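Local coordinates for protein alpha-1,3-glucanase (PDB 5ZRU) that probably hydrolyses alpha-1,3-glucan, this chain being the catalytic unit of a larger, modular glycoside hydrolase of family GH87, at residues G415-T428 against N447-S461. Residues are numbered along the deposited sequence; the frame is centred on the assembly and turned at random.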
ATOM      1  N   GLY A 415      10.299  18.159   6.597  1.00 12.00           N
ATOM      2  CA  GLY A 415       9.417  18.695   7.616  1.00 12.57           C
ATOM      3  C   GLY A 415       9.837  18.380   9.042  1.00 13.07           C
ATOM      4  O   GLY A 415      11.028  18.193   9.324  1.00 13.06           O
ATOM      5  N   SER A 416       8.868  18.324   9.955  1.00 10.85           N
ATOM      6  CA  SER A 416       9.180  18.193  11.370  1.00  8.62           C
ATOM      7  C   SER A 416       8.098  17.388  12.079  1.00  9.49           C
ATOM      8  O   SER A 416       6.919  17.450  11.717  1.00 10.62           O
ATOM      9  CB  SER A 416       9.322  19.583  12.011  1.00  9.40           C
ATOM     10  OG  SER A 416       9.532  19.501  13.405  1.00 12.50           O
ATOM     11  N   GLY A 417       8.512  16.640  13.098  1.00  9.54           N
ATOM     12  CA  GLY A 417       7.590  16.093  14.088  1.00 11.42           C
ATOM     13  C   GLY A 417       6.788  14.873  13.678  1.00 11.30           C
ATOM     14  O   GLY A 417       5.852  14.503  14.395  1.00 11.00           O
ATOM     15  N   HIS A 418       7.114  14.243  12.552  1.00 10.21           N
ATOM     16  CA  HIS A 418       6.373  13.074  12.096  1.00  9.87           C
ATOM     17  C   HIS A 418       6.693  11.872  12.969  1.00 12.84           C
ATOM     18  O   HIS A 418       7.774  11.774  13.549  1.00  9.66           O
ATOM     19  CB  HIS A 418       6.727  12.748  10.646  1.00 10.75           C
ATOM     20  CG  HIS A 418       6.712  13.936   9.742  1.00 11.45           C
ATOM     21  ND1 HIS A 418       5.615  14.759   9.621  1.00  9.99           N
ATOM     22  CD2 HIS A 418       7.653  14.434   8.902  1.00  9.95           C
ATOM     23  CE1 HIS A 418       5.880  15.717   8.747  1.00 10.48           C
ATOM     24  NE2 HIS A 418       7.114  15.547   8.305  1.00 10.43           N
ATOM     25  N   LYS A 419       5.751  10.936  13.054  1.00  9.49           N
ATOM     26  CA  LYS A 419       6.054   9.690  13.736  1.00  9.34           C
ATOM     27  C   LYS A 419       5.385   8.528  13.025  1.00 10.00           C
ATOM     28  O   LYS A 419       4.363   8.687  12.361  1.00  9.32           O
ATOM     29  CB  LYS A 419       5.627   9.701  15.200  1.00 13.65           C
ATOM     30  CG  LYS A 419       4.139   9.652  15.417  1.00 15.49           C
ATOM     31  CD  LYS A 419       3.851   9.748  16.924  1.00 25.00           C
ATOM     32  CE  LYS A 419       2.393  10.059  17.204  1.00 28.12           C
ATOM     33  NZ  LYS A 419       2.082   9.945  18.658  1.00 32.31           N
ATOM     34  N   ALA A 420       5.982   7.355  13.180  1.00  8.87           N
ATOM     35  CA  ALA A 420       5.437   6.121  12.625  1.00 10.94           C
ATOM     36  C   ALA A 420       5.630   5.064  13.697  1.00  9.97           C
ATOM     37  O   ALA A 420       6.770   4.694  13.999  1.00  9.48           O
ATOM     38  CB  ALA A 420       6.132   5.736  11.315  1.00  9.46           C
ATOM     39  N   THR A 421       4.534   4.590  14.288  1.00  9.59           N
ATOM     40  CA  THR A 421       4.644   3.681  15.426  1.00  8.07           C
ATOM     41  C   THR A 421       3.671   2.518  15.282  1.00  9.42           C
ATOM     42  O   THR A 421       2.627   2.633  14.644  1.00  9.04           O
ATOM     43  CB  THR A 421       4.369   4.388  16.769  1.00 11.16           C
ATOM     44  OG1 THR A 421       2.966   4.657  16.878  1.00 13.46           O
ATOM     45  CG2 THR A 421       5.145   5.699  16.892  1.00 11.37           C
ATOM     46  N   HIS A 422       4.022   1.395  15.903  1.00  7.93           N
ATOM     47  CA  HIS A 422       3.126   0.241  16.014  1.00  8.78           C
ATOM     48  C   HIS A 422       2.759  -0.334  14.646  1.00  9.82           C
ATOM     49  O   HIS A 422       1.640  -0.797  14.425  1.00  9.84           O
ATOM     50  CB  HIS A 422       1.881   0.605  16.827  1.00 11.25           C
ATOM     51  CG  HIS A 422       2.204   0.954  18.249  1.00 11.94           C
ATOM     52  ND1 HIS A 422       2.464   2.245  18.659  1.00 18.33           N
ATOM     53  CD2 HIS A 422       2.384   0.170  19.338  1.00  9.98           C
ATOM     54  CE1 HIS A 422       2.759   2.243  19.945  1.00 12.00           C
ATOM     55  NE2 HIS A 422       2.710   1.000  20.384  1.00 13.48           N
ATOM     56  N   ASN A 423       3.721  -0.349  13.734  1.00  9.05           N
ATOM     57  CA  ASN A 423       3.480  -0.857  12.395  1.00  8.94           C
ATOM     58  C   ASN A 423       4.080  -2.244  12.228  1.00  8.44           C
ATOM     59  O   ASN A 423       4.973  -2.664  12.971  1.00  9.18           O
ATOM     60  CB  ASN A 423       4.056   0.098  11.345  1.00  8.62           C
ATOM     61  CG  ASN A 423       3.376   1.442  11.363  1.00 10.46           C
ATOM     62  OD1 ASN A 423       2.159   1.530  11.203  1.00  9.42           O
ATOM     63  ND2 ASN A 423       4.158   2.500  11.569  1.00  6.24           N
ATOM     64  N   LEU A 424       3.561  -2.958  11.236  1.00  9.37           N
ATOM     65  CA  LEU A 424       4.079  -4.253  10.814  1.00  8.63           C
ATOM     66  C   LEU A 424       4.361  -4.140   9.325  1.00  9.50           C
ATOM     67  O   LEU A 424       3.455  -3.830   8.544  1.00 10.97           O
ATOM     68  CB  LEU A 424       3.066  -5.373  11.108  1.00  8.13           C
ATOM     69  CG  LEU A 424       3.317  -6.798  10.606  1.00 15.43           C
ATOM     70  CD1 LEU A 424       4.604  -7.372  11.197  1.00 11.19           C
ATOM     71  CD2 LEU A 424       2.116  -7.692  10.948  1.00 15.99           C
ATOM     72  N   ILE A 425       5.618  -4.337   8.935  1.00  8.54           N
ATOM     73  CA  ILE A 425       6.049  -4.084   7.567  1.00  8.22           C
ATOM     74  C   ILE A 425       6.743  -5.342   7.075  1.00  9.72           C
ATOM     75  O   ILE A 425       7.783  -5.726   7.622  1.00  9.82           O
ATOM     76  CB  ILE A 425       6.986  -2.865   7.475  1.00  9.89           C
ATOM     77  CG1 ILE A 425       6.361  -1.658   8.190  1.00  8.82           C
ATOM     78  CG2 ILE A 425       7.232  -2.509   6.005  1.00  6.85           C
ATOM     79  CD1 ILE A 425       7.296  -0.449   8.313  1.00  9.78           C
ATOM     80  N   VAL A 426       6.178  -5.979   6.041  1.00 10.16           N
ATOM     81  CA  VAL A 426       6.557  -7.340   5.660  1.00 10.11           C
ATOM     82  C   VAL A 426       6.740  -7.443   4.148  1.00 10.05           C
ATOM     83  O   VAL A 426       5.918  -6.940   3.378  1.00 12.81           O
ATOM     84  CB  VAL A 426       5.498  -8.361   6.128  1.00 11.38           C
ATOM     85  CG1 VAL A 426       5.971  -9.800   5.865  1.00 13.20           C
ATOM     86  CG2 VAL A 426       5.177  -8.163   7.597  1.00 13.29           C
ATOM     87  N   ASP A 427       7.822  -8.112   3.727  1.00 10.94           N
ATOM     88  CA  ASP A 427       7.983  -8.591   2.346  1.00 11.98           C
ATOM     89  C   ASP A 427       8.107  -7.461   1.315  1.00 12.93           C
ATOM     90  O   ASP A 427       7.469  -7.494   0.263  1.00 14.01           O
ATOM     91  CB  ASP A 427       6.827  -9.528   1.962  1.00 10.38           C
ATOM     92  CG  ASP A 427       6.891 -10.860   2.673  1.00 14.34           C
ATOM     93  OD1 ASP A 427       7.998 -11.255   3.084  1.00 11.14           O
ATOM     94  OD2 ASP A 427       5.833 -11.515   2.807  1.00 12.87           O
ATOM     95  N   THR A 428       8.953  -6.472   1.593  1.00 13.21           N
ATOM     96  CA  THR A 428       9.191  -5.460   0.566  1.00 11.08           C
ATOM     97  C   THR A 428      10.048  -6.043  -0.553  1.00 10.41           C
ATOM     98  O   THR A 428      10.821  -6.983  -0.351  1.00 12.29           O
ATOM     99  CB  THR A 428       9.872  -4.209   1.141  1.00 11.22           C
ATOM    100  OG1 THR A 428      11.183  -4.540   1.608  1.00 11.17           O
ATOM    101  CG2 THR A 428       9.058  -3.632   2.289  1.00 10.22           C
ATOM    102  N   ASN A 447      14.684  22.218  10.070  1.00 14.33           N
ATOM    103  CA  ASN A 447      13.869  22.649  11.199  1.00 12.98           C
ATOM    104  C   ASN A 447      13.087  21.499  11.825  1.00 14.87           C
ATOM    105  O   ASN A 447      12.035  21.716  12.432  1.00 17.59           O
ATOM    106  CB  ASN A 447      12.937  23.777  10.765  1.00 15.87           C
ATOM    107  CG  ASN A 447      13.707  25.022  10.372  1.00 26.89           C
ATOM    108  OD1 ASN A 447      14.617  25.444  11.086  1.00 27.70           O
ATOM    109  ND2 ASN A 447      13.372  25.595   9.227  1.00 27.26           N
ATOM    110  N   ASN A 448      13.592  20.276  11.699  1.00 12.48           N
ATOM    111  CA  ASN A 448      12.947  19.117  12.305  1.00 12.73           C
ATOM    112  C   ASN A 448      13.275  19.082  13.794  1.00 12.03           C
ATOM    113  O   ASN A 448      14.436  18.903  14.177  1.00 12.77           O
ATOM    114  CB  ASN A 448      13.408  17.832  11.629  1.00 11.73           C
ATOM    115  CG  ASN A 448      12.862  16.604  12.310  1.00 11.83           C
ATOM    116  OD1 ASN A 448      11.753  16.627  12.853  1.00 10.79           O
ATOM    117  ND2 ASN A 448      13.640  15.520  12.297  1.00 13.30           N
ATOM    118  N   THR A 449      12.254  19.247  14.632  1.00 11.85           N
ATOM    119  CA  THR A 449      12.423  19.140  16.078  1.00 14.71           C
ATOM    120  C   THR A 449      12.541  17.698  16.541  1.00 16.86           C
ATOM    121  O   THR A 449      12.963  17.453  17.679  1.00 13.78           O
ATOM    122  CB  THR A 449      11.248  19.811  16.801  1.00 12.84           C
ATOM    123  OG1 THR A 449      10.028  19.134  16.468  1.00 15.52           O
ATOM    124  CG2 THR A 449      11.145  21.274  16.385  1.00 20.63           C
ATOM    125  N   GLY A 450      12.159  16.744  15.698  1.00 11.25           N
ATOM    126  CA  GLY A 450      12.343  15.347  16.013  1.00 10.67           C
ATOM    127  C   GLY A 450      11.318  14.476  15.316  1.00 13.96           C
ATOM    128  O   GLY A 450      10.125  14.787  15.325  1.00 11.74           O
ATOM    129  N   ILE A 451      11.783  13.385  14.719  1.00 10.43           N
ATOM    130  CA  ILE A 451      10.947  12.380  14.078  1.00  8.74           C
ATOM    131  C   ILE A 451      11.166  11.062  14.807  1.00 11.60           C
ATOM    132  O   ILE A 451      12.289  10.763  15.228  1.00 13.81           O
ATOM    133  CB  ILE A 451      11.301  12.271  12.574  1.00 10.06           C
ATOM    134  CG1 ILE A 451      10.715  13.458  11.802  1.00  9.00           C
ATOM    135  CG2 ILE A 451      10.888  10.911  11.977  1.00 10.92           C
ATOM    136  CD1 ILE A 451      11.254  13.590  10.372  1.00  9.84           C
ATOM    137  N   VAL A 452      10.096  10.285  14.988  1.00 10.61           N
ATOM    138  CA  VAL A 452      10.148   9.072  15.797  1.00 10.03           C
ATOM    139  C   VAL A 452       9.603   7.896  14.998  1.00 13.10           C
ATOM    140  O   VAL A 452       8.523   7.993  14.405  1.00 11.20           O
ATOM    141  CB  VAL A 452       9.351   9.228  17.107  1.00 10.74           C
ATOM    142  CG1 VAL A 452       9.226   7.884  17.814  1.00 17.06           C
ATOM    143  CG2 VAL A 452      10.016  10.251  18.011  1.00 14.55           C
ATOM    144  N   PHE A 453      10.337   6.780  15.011  1.00  9.14           N
ATOM    145  CA  PHE A 453       9.835   5.471  14.606  1.00 10.14           C
ATOM    146  C   PHE A 453       9.868   4.570  15.829  1.00 11.32           C
ATOM    147  O   PHE A 453      10.890   4.508  16.521  1.00 13.37           O
ATOM    148  CB  PHE A 453      10.691   4.841  13.499  1.00  9.77           C
ATOM    149  CG  PHE A 453      10.711   5.624  12.212  1.00 10.14           C
ATOM    150  CD1 PHE A 453      11.629   6.645  12.012  1.00 11.43           C
ATOM    151  CD2 PHE A 453       9.815   5.321  11.197  1.00  8.26           C
ATOM    152  CE1 PHE A 453      11.655   7.353  10.826  1.00 11.16           C
ATOM    153  CE2 PHE A 453       9.831   6.030  10.005  1.00 10.90           C
ATOM    154  CZ  PHE A 453      10.756   7.047   9.816  1.00 10.75           C
ATOM    155  N   SER A 454       8.773   3.867  16.108  1.00  9.87           N
ATOM    156  CA  SER A 454       8.814   3.022  17.292  1.00  9.95           C
ATOM    157  C   SER A 454       7.883   1.835  17.148  1.00 11.57           C
ATOM    158  O   SER A 454       6.961   1.829  16.324  1.00  9.02           O
ATOM    159  CB  SER A 454       8.442   3.792  18.565  1.00 12.73           C
ATOM    160  OG  SER A 454       7.032   3.899  18.676  1.00 14.15           O
ATOM    161  N   ASP A 455       8.153   0.830  17.978  1.00  7.54           N
ATOM    162  CA  ASP A 455       7.239  -0.273  18.237  1.00  9.98           C
ATOM    163  C   ASP A 455       6.831  -0.959  16.943  1.00  9.91           C
ATOM    164  O   ASP A 455       5.652  -1.107  16.635  1.00 10.35           O
ATOM    165  CB  ASP A 455       6.024   0.230  19.023  1.00  9.75           C
ATOM    166  CG  ASP A 455       6.405   0.710  20.406  1.00 12.83           C
ATOM    167  OD1 ASP A 455       6.604  -0.152  21.286  1.00 14.38           O
ATOM    168  OD2 ASP A 455       6.544   1.939  20.600  1.00 16.24           O
ATOM    169  N   THR A 456       7.824  -1.368  16.164  1.00  9.05           N
ATOM    170  CA  THR A 456       7.542  -1.780  14.795  1.00 10.11           C
ATOM    171  C   THR A 456       8.309  -3.051  14.476  1.00 11.10           C
ATOM    172  O   THR A 456       9.469  -3.196  14.865  1.00  9.77           O
ATOM    173  CB  THR A 456       7.892  -0.655  13.810  1.00 10.38           C
ATOM    174  OG1 THR A 456       6.944   0.413  13.959  1.00 11.08           O
ATOM    175  CG2 THR A 456       7.870  -1.146  12.352  1.00 11.27           C
ATOM    176  N   THR A 457       7.642  -3.976  13.793  1.00  8.38           N
ATOM    177  CA  THR A 457       8.229  -5.235  13.356  1.00  8.53           C
ATOM    178  C   THR A 457       8.396  -5.210  11.845  1.00 10.17           C
ATOM    179  O   THR A 457       7.458  -4.860  11.119  1.00  9.87           O
ATOM    180  CB  THR A 457       7.356  -6.418  13.774  1.00 10.20           C
ATOM    181  OG1 THR A 457       7.308  -6.461  15.201  1.00 11.20           O
ATOM    182  CG2 THR A 457       7.922  -7.744  13.247  1.00 11.93           C
ATOM    183  N   ILE A 458       9.594  -5.566  11.388  1.00 10.61           N
ATOM    184  CA  ILE A 458       9.980  -5.535   9.984  1.00  7.53           C
ATOM    185  C   ILE A 458      10.433  -6.933   9.618  1.00  9.45           C
ATOM    186  O   ILE A 458      11.241  -7.527  10.342  1.00 11.25           O
ATOM    187  CB  ILE A 458      11.114  -4.519   9.739  1.00  8.47           C
ATOM    188  CG1 ILE A 458      10.623  -3.092   9.979  1.00 10.86           C
ATOM    189  CG2 ILE A 458      11.719  -4.724   8.353  1.00 10.11           C
ATOM    190  CD1 ILE A 458      11.763  -2.069  10.154  1.00 11.11           C
ATOM    191  N   ILE A 459       9.922  -7.466   8.505  1.00 10.14           N
ATOM    192  CA  ILE A 459      10.160  -8.863   8.146  1.00  9.65           C
ATOM    193  C   ILE A 459      10.480  -8.963   6.657  1.00  9.54           C
ATOM    194  O   ILE A 459       9.746  -8.422   5.822  1.00  9.01           O
ATOM    195  CB  ILE A 459       8.947  -9.758   8.487  1.00 10.74           C
ATOM    196  CG1 ILE A 459       8.593  -9.658   9.972  1.00 10.24           C
ATOM    197  CG2 ILE A 459       9.225 -11.226   8.117  1.00 10.99           C
ATOM    198  CD1 ILE A 459       7.350 -10.470  10.364  1.00 12.95           C
ATOM    199  N   ASN A 460      11.575  -9.657   6.329  1.00  9.61           N
ATOM    200  CA  ASN A 460      11.911 -10.002   4.943  1.00  8.46           C
ATOM    201  C   ASN A 460      12.085  -8.764   4.065  1.00 12.54           C
ATOM    202  O   ASN A 460      11.751  -8.785   2.877  1.00 11.16           O
ATOM    203  CB  ASN A 460      10.852 -10.918   4.317  1.00  7.67           C
ATOM    204  CG  ASN A 460      10.699 -12.232   5.036  1.00 13.49           C
ATOM    205  OD1 ASN A 460      11.622 -12.715   5.682  1.00 13.64           O
ATOM    206  ND2 ASN A 460       9.514 -12.827   4.920  1.00 14.58           N
ATOM    207  N   SER A 461      12.615  -7.683   4.629  1.00 10.38           N
ATOM    208  CA  SER A 461      12.700  -6.421   3.903  1.00  8.15           C
ATOM    209  C   SER A 461      14.160  -6.027   3.673  1.00  9.69           C
ATOM    210  O   SER A 461      15.092  -6.763   4.002  1.00  9.64           O
ATOM    211  CB  SER A 461      11.921  -5.330   4.649  1.00  9.82           C
ATOM    212  OG  SER A 461      10.542  -5.676   4.685  1.00 14.09           O
TER
HETATM  213  O   HOH W   1       7.081   2.547  12.005  1.00 10.47           O
HETATM  214  O   HOH W   2      10.350  -9.565   0.135  1.00 13.01           O
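Asn448 reaches from its turn to the backbone of Ser416 and Gly417. Its CB lies 3.3 Å from Gly415 O. With CG anti to the backbone N (chi1 175°), CG passes near Gly415 O and Ser416 CA; OD1 accepts from Gly417 N at 3.3 Å and, from the opposite face of its plane, from Gly450 N, closing an Asx turn, while ND2 donates to Lys485 O. Replacing Asn448 by an alanine is likely to leave both glycine N-H groups without this acceptor and Lys485 O without its amide donor. Glycine suits Gly417, whose phi is positive, and Gly450, where a CB would jam against the preceding carbonyl O. Ser416 OG, small enough to sit against the turn, takes a nearly straight bond from Thr449 N (3.0 Å, 169°).

Beyond, strands 419-421 and 424-426 run parallel to 451-454 and 456-459 in unbroken register. At the corner between them His422 and Asp455 stack, planes 4° apart, with Asp455 CB making a CH-pi contact over the His422 ring face. Inside, Thr456 OG1 donates to Ser454 O, and a water joins it to Asn423 ND2; Asn423 OD1 accepts from Asn399 N. Small Ala420 leaves room for Phe453: Ala420 CB lies 3.7 Å from Phe453 CD2. At the far end Asn460 ND2 meets the syn lone pair of Asp427 OD1 at 2.9 Å, nearly coplanar. Successive parallel coils turning a shared corner in register characterise the right-handed beta-helix of the pectate-lyase-like clan.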